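Side-chain contacts in diaminopropionate ammonia-lyase (Escherichia coli, PDB 4D9I), which catalyses the pyridoxal-phosphate-dependent alpha,beta-elimination of both L- and D-diaminopropionate to pyruvate and ammonia, working as a homodimer of fold type II subunits: residues T190-E193 with G194-K197; E19-P22 with L23-Q26; A349-H353 with P354-S358; D381-H384 with Y385-V389. All blocks are in the same frame, centred on the assembly; numbering follows the deposited sequence.

Contact 1 of 4, residues T190-E193 with G194-K197; sequences TAWE and GYTK
Trp192 and Tyr195 form an antiparallel hydrogen-bonded pair, a single bridge that closes a type II beta turn, in which Trp192 N donates to Tyr195 O at 3.1 Å and Tyr195 N returns a bond to Trp192 O at 3.0 Å. Glu193 and Gly194 occupy the corners of the turn; the positive phi of Gly194 (93°) would press a side chain against the carbonyl oxygen of Glu193, which a glycine avoids. The two aromatic side chains lie on one face of this bridge and stack on each other. The six-membered ring of Trp192 and the phenol ring of Tyr195 are nearly parallel, 9° between planes, and displaced, with centroids 4.2 Å apart. The overlap is carried further by Tyr195 CB, which sits over the five-membered part of the indole, 3.6 Å from its centroid, in a CH-pi contact. Trp192 reaches this position because its CG lies between the backbone N and the carbonyl carbon (chi1 53°), which swings the indole across to the Tyr195 side chain. The edge of the phenol ring is met in its plane by the carbonyl oxygen of Thr190, 3.5 Å from Tyr195 CD1. At the other side of the bridge Ala191 CB touches the methyl CG2 of Thr196 at 4.0 Å. Tyr195 OH is bonded to Val186 O and Gln188 N, tying the ring back to strand 185-186. Ala191 packs on Pro296 and Leu297 of helix 296-305, while Thr196 stands at the N-cap position of helix 197-206, into which the chain runs directly.

Contact 2 of 4, residues E19-P22 with L23-Q26; sequences ETSP and LFSQ
Ser21 turns its hydroxyl inward across the bend at Pro22 and Leu23, toward the backbone of Phe24, while the Phe24 ring stands obliquely beside that hydroxyl. Phe24 N donates to Ser21 OG at 3.3 Å in a fairly straight bond (155°), and the same N-H makes a weak, strongly bent bond to Ser21 O. One donor is thus shared by the side chain and the carbonyl of a single residue. The hydroxyl is carried there by a first torsion of 171°, with OG opposite the backbone N and beside the carbonyl carbon. From that place OG also lies 3.6 Å from Phe24 CD2 and 3.7 Å from Leu23 CB, so the polar atom has carbon neighbours from both residues. The Leu23 side chain leads away from the bend beyond CB. The stretch is an irregular loop between strand 8-12 and helix 26-36, and Ser25 is the N-cap residue of that helix. Its CB bond points back to the bend, with OG 3.2 Å from Pro22 O; Gln28, in the first turn of the helix, bonds both to Ser25 OG and to Pro22 O, linking the loop to the helix start. With an alanine in place of Ser21 the OG acceptor is gone, and Phe24 N would probably keep, within this loop, no more than the weak bond to the carbonyl oxygen of the replaced residue, leaving the bend less firmly held. The buried ring of Phe24 packs on Thr200 and Met203 of helix 197-206 and on Ile301 of helix 296-305, which Ser21 touches as well. Gln26 N is bonded to Asp246 OD2 of helix 235-248.

Contact 3 of 4, residues A349-H353 with P354-S358; sequences AVHYH and PQRQS
The imidazole of His353 takes Gln355 N at its edge, and that of His351 takes the guanidinium of Arg356 at its edge, both within a type I beta turn and the helix end leading into it. Phe57 stacks on the His351 ring, whose CD2 lies over the centre of the Tyr352 ring; Tyr352 also packs on Trp390 of the second subunit. The type I turn, His353 to Arg356, links helix 338-352 to helix 356-363. Gln355 N donates to His353 ND1 at 2.8 Å, in the ring plane, which helps to fix the rotation of the ring. The side chain of Gln355 runs alongside the same ring, its amide inclined by 21° to it. Across the turn, the Arg356 chain, extended from CG to NE, lies beside His351 and points the same way. The His351 ring and the guanidinium are turned 76° apart, so they meet edge to edge and not as a stack. The turn itself is closed by a weak bond from Arg356 N to His353 O. Arg356 NH2 donates to His351 ND1 at 3.3 Å, close to both planes, with an angle of 152° at the hydrogen.

Contact 4 of 4, residues D381-H384 with Y385-V389; sequences DVKH and YREVV
Glu387 meets Lys383 one helical turn earlier, and its side chain rests against the Lys383 carbonyl before the carboxylate reaches the ammonium. Glu387 CB lies 3.4 Å from Lys383 O, the acceptor of the backbone bond from Glu387 N, and CG stays as close to that oxygen. With CG beside the backbone N (chi1 -77°) and the chain extended beyond it, the carboxylate is led back along the helix. OE2 accepts Lys383 NZ at 3.0 Å in an i to i+4 salt bridge, approached on its syn side, the lysine bending at chi4 to arrive there. OE2 also takes Ser2 N of the second subunit, and OE1 forms a salt bridge with Lys393. A glutamine here would probably leave Lys383 and Lys393 without their compensating negative charge and weaken the link to the other subunit's N terminus. On an adjoining face of the helix, Val388 CG2 sits over the His384 ring, 4.1 Å from its centroid, in a CH-pi contact, while His384 ND1 is bonded to Lys393. The helix is N-capped by Asp381, whose OD1 accepts His384 N at 3.0 Å in an almost perfectly straight bond, met from above the carboxylate plane; Tyr385 N, Arg386 N and Val388 N continue the usual i to i+4 pattern. Helix 382-389 packs through Tyr385 and Val388 on Met321 of helix 315-325, and it lies at the dimer interface, where Tyr385 OH and Arg386 NH2 bond to Asn326 and Pro327 of the second subunit.

Overall arrangement
The four contacts follow one another along the chain in series, none nested in or crossing another, and each closes a short local bend or helical turn. Contact 2 comes first, in the loop from strand 8-12 of the mixed sheet to helix 26-36. Contact 1 leaves the small parallel sheet after strand 185-186 and enters helix 197-206, on which contact 2 also packs; their nearest atoms are about 7 Å apart. Contact 3 turns helix 338-352 into helix 356-363, about 40 Å from contact 1 between centres. After strand 370-375, contact 4 forms helix 382-389 near the C terminus. Contacts 3 and 4 both touch the second subunit.

Contact 1 of 4, residues T190-E193 with G194-K197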
loop_
_atom_site.group_PDB
_atom_site.type_symbol
_atom_site.label_atom_id
_atom_site.label_comp_id
_atom_site.label_asym_id
_atom_site.label_seq_id
_atom_site.Cartn_x
_atom_site.Cartn_y
_atom_site.Cartn_z
ATOM N N THR B 190 7.120 -15.877 28.584
ATOM C CA THR B 190 6.406 -17.122 28.708
ATOM C C THR B 190 6.678 -17.685 30.101
ATOM O O THR B 190 7.575 -17.213 30.792
ATOM C CB THR B 190 6.801 -18.113 27.607
ATOM O OG1 THR B 190 5.791 -19.131 27.504
ATOM C CG2 THR B 190 8.179 -18.732 27.883
ATOM N N ALA B 191 5.893 -18.683 30.498
ATOM C CA ALA B 191 6.018 -19.299 31.810
ATOM C C ALA B 191 6.485 -20.742 31.673
ATOM O O ALA B 191 6.337 -21.344 30.620
ATOM C CB ALA B 191 4.689 -19.238 32.542
ATOM N N TRP B 192 7.081 -21.262 32.744
ATOM C CA TRP B 192 7.312 -22.693 32.919
ATOM C C TRP B 192 7.302 -22.977 34.400
ATOM O O TRP B 192 7.056 -22.067 35.202
ATOM C CB TRP B 192 8.622 -23.127 32.266
ATOM C CG TRP B 192 9.843 -22.329 32.679
ATOM C CD1 TRP B 192 10.732 -22.613 33.716
ATOM C CD2 TRP B 192 10.362 -21.087 32.058
ATOM N NE1 TRP B 192 11.724 -21.663 33.782
ATOM C CE2 TRP B 192 11.564 -20.723 32.817
ATOM C CE3 TRP B 192 9.961 -20.273 30.989
ATOM C CZ2 TRP B 192 12.313 -19.595 32.515
ATOM C CZ3 TRP B 192 10.724 -19.137 30.690
ATOM C CH2 TRP B 192 11.874 -18.806 31.436
ATOM N N GLU B 193 7.560 -24.225 34.791
ATOM C CA GLU B 193 7.556 -24.575 36.209
ATOM C C GLU B 193 8.668 -23.845 36.925
ATOM O O GLU B 193 9.839 -23.923 36.532
ATOM C CB GLU B 193 7.684 -26.084 36.418
ATOM C CG GLU B 193 6.373 -26.826 36.231
ATOM C CD GLU B 193 6.408 -28.244 36.765
ATOM O OE1 GLU B 193 7.178 -28.540 37.708
ATOM O OE2 GLU B 193 5.638 -29.070 36.238
ATOM N N GLY B 194 8.297 -23.121 37.974
ATOM C CA GLY B 194 9.259 -22.342 38.738
ATOM C C GLY B 194 9.379 -20.903 38.261
ATOM O O GLY B 194 10.061 -20.090 38.898
ATOM N N TYR B 195 8.711 -20.585 37.154
ATOM C CA TYR B 195 8.777 -19.252 36.559
ATOM C C TYR B 195 7.409 -18.790 36.093
ATOM O O TYR B 195 7.005 -19.094 34.972
ATOM C CB TYR B 195 9.747 -19.258 35.369
ATOM C CG TYR B 195 10.120 -17.886 34.829
ATOM C CD1 TYR B 195 9.468 -17.344 33.714
ATOM C CD2 TYR B 195 11.144 -17.142 35.427
ATOM C CE1 TYR B 195 9.820 -16.097 33.223
ATOM C CE2 TYR B 195 11.504 -15.896 34.948
ATOM C CZ TYR B 195 10.834 -15.373 33.849
ATOM O OH TYR B 195 11.194 -14.146 33.381
ATOM N N THR B 196 6.678 -18.067 36.937
ATOM C CA THR B 196 5.359 -17.560 36.517
ATOM C C THR B 196 5.046 -16.123 36.971
ATOM O O THR B 196 4.106 -15.514 36.465
ATOM C CB THR B 196 4.198 -18.431 37.014
ATOM O OG1 THR B 196 4.177 -18.384 38.435
ATOM C CG2 THR B 196 4.286 -19.879 36.517
ATOM N N LYS B 197 5.810 -15.604 37.933
ATOM C CA LYS B 197 5.562 -14.261 38.465
ATOM C C LYS B 197 5.730 -13.180 37.386
ATOM O O LYS B 197 4.848 -12.340 37.179
ATOM C CB LYS B 197 6.491 -14.007 39.641
ATOM C CG LYS B 197 6.252 -12.703 40.398
ATOM C CD LYS B 197 7.247 -12.563 41.546
ATOM C CE LYS B 197 8.610 -12.123 41.009
ATOM N NZ LYS B 197 9.611 -11.930 42.103
#

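Contact 2 of 4, residues E19-P22 with L23-Q26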
loop_
_atom_site.group_PDB
_atom_site.type_symbol
_atom_site.label_atom_id
_atom_site.label_comp_id
_atom_site.label_asym_id
_atom_site.label_seq_id
_atom_site.Cartn_x
_atom_site.Cartn_y
_atom_site.Cartn_z
ATOM N N GLU B 19 -14.868 -20.492 31.773
ATOM C CA GLU B 19 -14.285 -20.130 33.072
ATOM C C GLU B 19 -13.353 -18.945 32.846
ATOM O O GLU B 19 -12.331 -19.071 32.179
ATOM C CB GLU B 19 -13.551 -21.330 33.726
ATOM C CG GLU B 19 -12.593 -20.988 34.883
ATOM C CD GLU B 19 -12.135 -22.197 35.707
ATOM O OE1 GLU B 19 -10.984 -22.200 36.204
ATOM O OE2 GLU B 19 -12.926 -23.150 35.877
ATOM N N THR B 20 -13.737 -17.780 33.361
ATOM C CA THR B 20 -12.893 -16.587 33.266
ATOM C C THR B 20 -11.755 -16.672 34.307
ATOM O O THR B 20 -11.707 -17.615 35.121
ATOM C CB THR B 20 -13.714 -15.296 33.460
ATOM O OG1 THR B 20 -14.209 -15.252 34.797
ATOM C CG2 THR B 20 -14.902 -15.253 32.518
ATOM N N SER B 21 -10.856 -15.687 34.272
ATOM C CA SER B 21 -9.675 -15.634 35.131
ATOM C C SER B 21 -9.651 -14.330 35.950
ATOM O O SER B 21 -9.464 -13.248 35.387
ATOM C CB SER B 21 -8.404 -15.725 34.267
ATOM O OG SER B 21 -7.218 -15.469 35.018
ATOM N N PRO B 22 -9.841 -14.420 37.275
ATOM C CA PRO B 22 -9.736 -13.212 38.107
ATOM C C PRO B 22 -8.353 -12.560 38.021
ATOM O O PRO B 22 -8.244 -11.356 38.208
ATOM C CB PRO B 22 -9.980 -13.738 39.528
ATOM C CG PRO B 22 -10.776 -14.989 39.342
ATOM C CD PRO B 22 -10.245 -15.597 38.070
ATOM N N LEU B 23 -7.322 -13.368 37.759
ATOM C CA LEU B 23 -5.937 -12.898 37.594
ATOM C C LEU B 23 -5.706 -11.976 36.378
ATOM O O LEU B 23 -4.965 -10.994 36.476
ATOM C CB LEU B 23 -4.970 -14.094 37.549
ATOM C CG LEU B 23 -3.502 -13.766 37.879
ATOM C CD1 LEU B 23 -3.398 -12.943 39.161
ATOM C CD2 LEU B 23 -2.648 -15.027 37.980
ATOM N N PHE B 24 -6.331 -12.304 35.245
ATOM C CA PHE B 24 -6.244 -11.481 34.027
ATOM C C PHE B 24 -7.601 -10.850 33.703
ATOM O O PHE B 24 -8.283 -11.296 32.785
ATOM C CB PHE B 24 -5.692 -12.295 32.821
ATOM C CG PHE B 24 -4.379 -12.997 33.108
ATOM C CD1 PHE B 24 -3.204 -12.266 33.327
ATOM C CD2 PHE B 24 -4.325 -14.384 33.205
ATOM C CE1 PHE B 24 -2.006 -12.905 33.621
ATOM C CE2 PHE B 24 -3.130 -15.036 33.518
ATOM C CZ PHE B 24 -1.962 -14.292 33.725
ATOM N N SER B 25 -7.965 -9.803 34.445
ATOM C CA SER B 25 -9.291 -9.174 34.348
ATOM C C SER B 25 -9.246 -7.646 34.275
ATOM O O SER B 25 -8.184 -7.056 34.172
ATOM C CB SER B 25 -10.165 -9.606 35.530
ATOM O OG SER B 25 -9.745 -8.972 36.727
ATOM N N GLN B 26 -10.411 -7.010 34.348
ATOM C CA GLN B 26 -10.506 -5.546 34.305
ATOM C C GLN B 26 -9.668 -4.770 35.343
ATOM O O GLN B 26 -9.058 -3.751 35.009
ATOM C CB GLN B 26 -11.962 -5.124 34.423
ATOM C CG GLN B 26 -12.658 -5.068 33.079
ATOM C CD GLN B 26 -14.141 -4.815 33.210
ATOM O OE1 GLN B 26 -14.912 -5.711 33.560
ATOM N NE2 GLN B 26 -14.552 -3.596 32.907
#

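Contact 3 of 4, residues A349-H353 with P354-S358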
loop_
_atom_site.group_PDB
_atom_site.type_symbol
_atom_site.label_atom_id
_atom_site.label_comp_id
_atom_site.label_asym_id
_atom_site.label_seq_id
_atom_site.Cartn_x
_atom_site.Cartn_y
_atom_site.Cartn_z
ATOM N N ALA B 349 -8.132 -13.374 3.455
ATOM C CA ALA B 349 -8.026 -14.699 2.838
ATOM C C ALA B 349 -9.398 -15.352 2.708
ATOM O O ALA B 349 -9.673 -16.061 1.736
ATOM C CB ALA B 349 -7.094 -15.599 3.647
ATOM N N VAL B 350 -10.232 -15.142 3.719
ATOM C CA VAL B 350 -11.600 -15.663 3.720
ATOM C C VAL B 350 -12.374 -14.990 2.584
ATOM O O VAL B 350 -13.071 -15.651 1.821
ATOM C CB VAL B 350 -12.299 -15.386 5.068
ATOM C CG1 VAL B 350 -13.820 -15.513 4.934
ATOM C CG2 VAL B 350 -11.759 -16.310 6.170
ATOM N N HIS B 351 -12.239 -13.670 2.488
ATOM C CA HIS B 351 -12.988 -12.911 1.504
ATOM C C HIS B 351 -12.768 -13.419 0.096
ATOM O O HIS B 351 -13.709 -13.580 -0.653
ATOM C CB HIS B 351 -12.652 -11.431 1.582
ATOM C CG HIS B 351 -13.268 -10.632 0.469
ATOM N ND1 HIS B 351 -14.594 -10.419 0.386
ATOM C CD2 HIS B 351 -12.697 -10.014 -0.638
ATOM C CE1 HIS B 351 -14.866 -9.713 -0.738
ATOM N NE2 HIS B 351 -13.706 -9.454 -1.357
ATOM N N TYR B 352 -11.516 -13.697 -0.258
ATOM C CA TYR B 352 -11.199 -14.097 -1.625
ATOM C C TYR B 352 -11.266 -15.603 -1.903
ATOM O O TYR B 352 -11.164 -16.028 -3.055
ATOM C CB TYR B 352 -9.831 -13.542 -2.010
ATOM C CG TYR B 352 -9.812 -12.036 -2.188
ATOM C CD1 TYR B 352 -10.425 -11.446 -3.303
ATOM C CD2 TYR B 352 -9.171 -11.199 -1.262
ATOM C CE1 TYR B 352 -10.403 -10.077 -3.499
ATOM C CE2 TYR B 352 -9.146 -9.802 -1.450
ATOM C CZ TYR B 352 -9.764 -9.258 -2.576
ATOM O OH TYR B 352 -9.765 -7.897 -2.806
ATOM N N HIS B 353 -11.425 -16.397 -0.839
ATOM C CA HIS B 353 -11.512 -17.861 -0.915
ATOM C C HIS B 353 -12.747 -18.316 -1.672
ATOM O O HIS B 353 -13.821 -17.737 -1.499
ATOM C CB HIS B 353 -11.532 -18.419 0.513
ATOM C CG HIS B 353 -11.108 -19.865 0.627
ATOM N ND1 HIS B 353 -11.881 -20.886 0.193
ATOM C CD2 HIS B 353 -9.966 -20.444 1.183
ATOM C CE1 HIS B 353 -11.261 -22.056 0.451
ATOM N NE2 HIS B 353 -10.086 -21.783 1.045
ATOM N N PRO B 354 -12.625 -19.384 -2.502
ATOM C CA PRO B 354 -13.826 -19.932 -3.142
ATOM C C PRO B 354 -14.891 -20.405 -2.134
ATOM O O PRO B 354 -16.080 -20.378 -2.454
ATOM C CB PRO B 354 -13.309 -21.110 -3.986
ATOM C CG PRO B 354 -11.871 -21.283 -3.664
ATOM C CD PRO B 354 -11.389 -20.073 -2.917
ATOM N N GLN B 355 -14.484 -20.791 -0.929
ATOM C CA GLN B 355 -15.447 -21.256 0.066
ATOM C C GLN B 355 -15.789 -20.145 1.043
ATOM O O GLN B 355 -16.112 -20.404 2.200
ATOM C CB GLN B 355 -14.946 -22.518 0.783
ATOM C CG GLN B 355 -14.947 -23.755 -0.122
ATOM C CD GLN B 355 -14.244 -24.954 0.505
ATOM O OE1 GLN B 355 -14.834 -26.023 0.658
ATOM N NE2 GLN B 355 -12.978 -24.780 0.867
ATOM N N ARG B 356 -15.735 -18.912 0.550
ATOM C CA ARG B 356 -15.997 -17.726 1.361
ATOM C C ARG B 356 -17.253 -17.883 2.226
ATOM O O ARG B 356 -17.206 -17.609 3.429
ATOM C CB ARG B 356 -16.101 -16.501 0.457
ATOM C CG ARG B 356 -16.470 -15.198 1.138
ATOM C CD ARG B 356 -17.039 -14.229 0.092
ATOM N NE ARG B 356 -16.910 -12.838 0.537
ATOM C CZ ARG B 356 -17.919 -12.081 0.956
ATOM N NH1 ARG B 356 -19.155 -12.564 0.981
ATOM N NH2 ARG B 356 -17.691 -10.821 1.315
ATOM N N GLN B 357 -18.339 -18.367 1.621
ATOM C CA GLN B 357 -19.633 -18.511 2.290
ATOM C C GLN B 357 -19.604 -19.441 3.513
ATOM O O GLN B 357 -19.970 -19.024 4.606
ATOM C CB GLN B 357 -20.699 -18.953 1.284
ATOM C CG GLN B 357 -22.103 -19.115 1.860
ATOM C CD GLN B 357 -23.129 -19.495 0.805
ATOM O OE1 GLN B 357 -23.752 -20.560 0.877
ATOM N NE2 GLN B 357 -23.305 -18.633 -0.191
ATOM N N SER B 358 -19.174 -20.691 3.328
ATOM C CA SER B 358 -19.015 -21.636 4.444
ATOM C C SER B 358 -17.979 -21.180 5.487
ATOM O O SER B 358 -18.188 -21.349 6.691
ATOM C CB SER B 358 -18.683 -23.036 3.923
ATOM O OG SER B 358 -17.549 -23.012 3.074
#

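Contact 4 of 4, residues D381-H384 with Y385-V389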
loop_
_atom_site.group_PDB
_atom_site.type_symbol
_atom_site.label_atom_id
_atom_site.label_comp_id
_atom_site.label_asym_id
_atom_site.label_seq_id
_atom_site.Cartn_x
_atom_site.Cartn_y
_atom_site.Cartn_z
ATOM N N ASP B 381 10.938 -4.670 10.808
ATOM C CA ASP B 381 11.962 -5.045 9.851
ATOM C C ASP B 381 11.612 -4.342 8.519
ATOM O O ASP B 381 10.805 -4.857 7.749
ATOM C CB ASP B 381 11.996 -6.572 9.671
ATOM C CG ASP B 381 13.025 -7.036 8.635
ATOM O OD1 ASP B 381 13.501 -6.227 7.815
ATOM O OD2 ASP B 381 13.352 -8.236 8.620
ATOM N N VAL B 382 12.209 -3.178 8.268
ATOM C CA VAL B 382 11.793 -2.363 7.114
ATOM C C VAL B 382 12.123 -3.020 5.768
ATOM O O VAL B 382 11.409 -2.807 4.771
ATOM C CB VAL B 382 12.304 -0.903 7.179
ATOM C CG1 VAL B 382 11.809 -0.211 8.439
ATOM C CG2 VAL B 382 13.818 -0.844 7.093
ATOM N N LYS B 383 13.207 -3.807 5.755
ATOM C CA LYS B 383 13.648 -4.551 4.577
ATOM C C LYS B 383 12.552 -5.525 4.163
ATOM O O LYS B 383 12.073 -5.491 3.038
ATOM C CB LYS B 383 14.934 -5.325 4.900
ATOM C CG LYS B 383 15.744 -5.763 3.696
ATOM C CD LYS B 383 17.139 -6.184 4.155
ATOM C CE LYS B 383 17.976 -6.737 3.013
ATOM N NZ LYS B 383 17.229 -7.790 2.261
ATOM N N HIS B 384 12.148 -6.376 5.105
ATOM C CA HIS B 384 11.082 -7.359 4.892
ATOM C C HIS B 384 9.751 -6.701 4.580
ATOM O O HIS B 384 8.981 -7.159 3.699
ATOM C CB HIS B 384 11.010 -8.264 6.131
ATOM C CG HIS B 384 9.902 -9.277 6.092
ATOM N ND1 HIS B 384 9.955 -10.379 5.319
ATOM C CD2 HIS B 384 8.678 -9.314 6.755
ATOM C CE1 HIS B 384 8.824 -11.091 5.476
ATOM N NE2 HIS B 384 8.040 -10.436 6.361
ATOM N N TYR B 385 9.439 -5.639 5.323
ATOM C CA TYR B 385 8.163 -4.946 5.140
ATOM C C TYR B 385 8.035 -4.484 3.680
ATOM O O TYR B 385 7.025 -4.739 3.022
ATOM C CB TYR B 385 8.035 -3.738 6.078
ATOM C CG TYR B 385 6.687 -3.056 5.905
ATOM C CD1 TYR B 385 5.542 -3.603 6.476
ATOM C CD2 TYR B 385 6.560 -1.905 5.125
ATOM C CE1 TYR B 385 4.289 -3.017 6.299
ATOM C CE2 TYR B 385 5.320 -1.303 4.944
ATOM C CZ TYR B 385 4.205 -1.854 5.513
ATOM O OH TYR B 385 3.004 -1.254 5.338
ATOM N N ARG B 386 9.085 -3.836 3.181
ATOM C CA ARG B 386 9.047 -3.281 1.827
ATOM C C ARG B 386 9.134 -4.376 0.758
ATOM O O ARG B 386 8.497 -4.267 -0.308
ATOM C CB ARG B 386 10.125 -2.206 1.641
ATOM C CG ARG B 386 9.871 -0.937 2.457
ATOM C CD ARG B 386 8.466 -0.385 2.239
ATOM N NE ARG B 386 8.122 0.631 3.235
ATOM C CZ ARG B 386 7.074 1.451 3.145
ATOM N NH1 ARG B 386 6.253 1.386 2.095
ATOM N NH2 ARG B 386 6.841 2.330 4.118
ATOM N N GLU B 387 9.890 -5.439 1.041
ATOM C CA GLU B 387 9.883 -6.611 0.159
ATOM C C GLU B 387 8.462 -7.186 -0.016
ATOM O O GLU B 387 8.054 -7.546 -1.133
ATOM C CB GLU B 387 10.893 -7.675 0.648
ATOM C CG GLU B 387 12.317 -7.313 0.293
ATOM C CD GLU B 387 13.382 -8.060 1.093
ATOM O OE1 GLU B 387 13.059 -8.838 2.011
ATOM O OE2 GLU B 387 14.561 -7.843 0.804
ATOM N N VAL B 388 7.687 -7.220 1.068
ATOM C CA VAL B 388 6.294 -7.683 0.983
ATOM C C VAL B 388 5.385 -6.689 0.233
ATOM O O VAL B 388 4.686 -7.073 -0.719
ATOM C CB VAL B 388 5.694 -8.020 2.374
ATOM C CG1 VAL B 388 4.206 -8.383 2.276
ATOM C CG2 VAL B 388 6.464 -9.158 3.043
ATOM N N VAL B 389 5.367 -5.432 0.671
ATOM C CA VAL B 389 4.332 -4.483 0.185
ATOM C C VAL B 389 4.679 -3.904 -1.185
ATOM O O VAL B 389 3.776 -3.596 -1.986
ATOM C CB VAL B 389 3.953 -3.385 1.217
ATOM C CG1 VAL B 389 3.510 -4.025 2.536
ATOM C CG2 VAL B 389 5.082 -2.391 1.460
#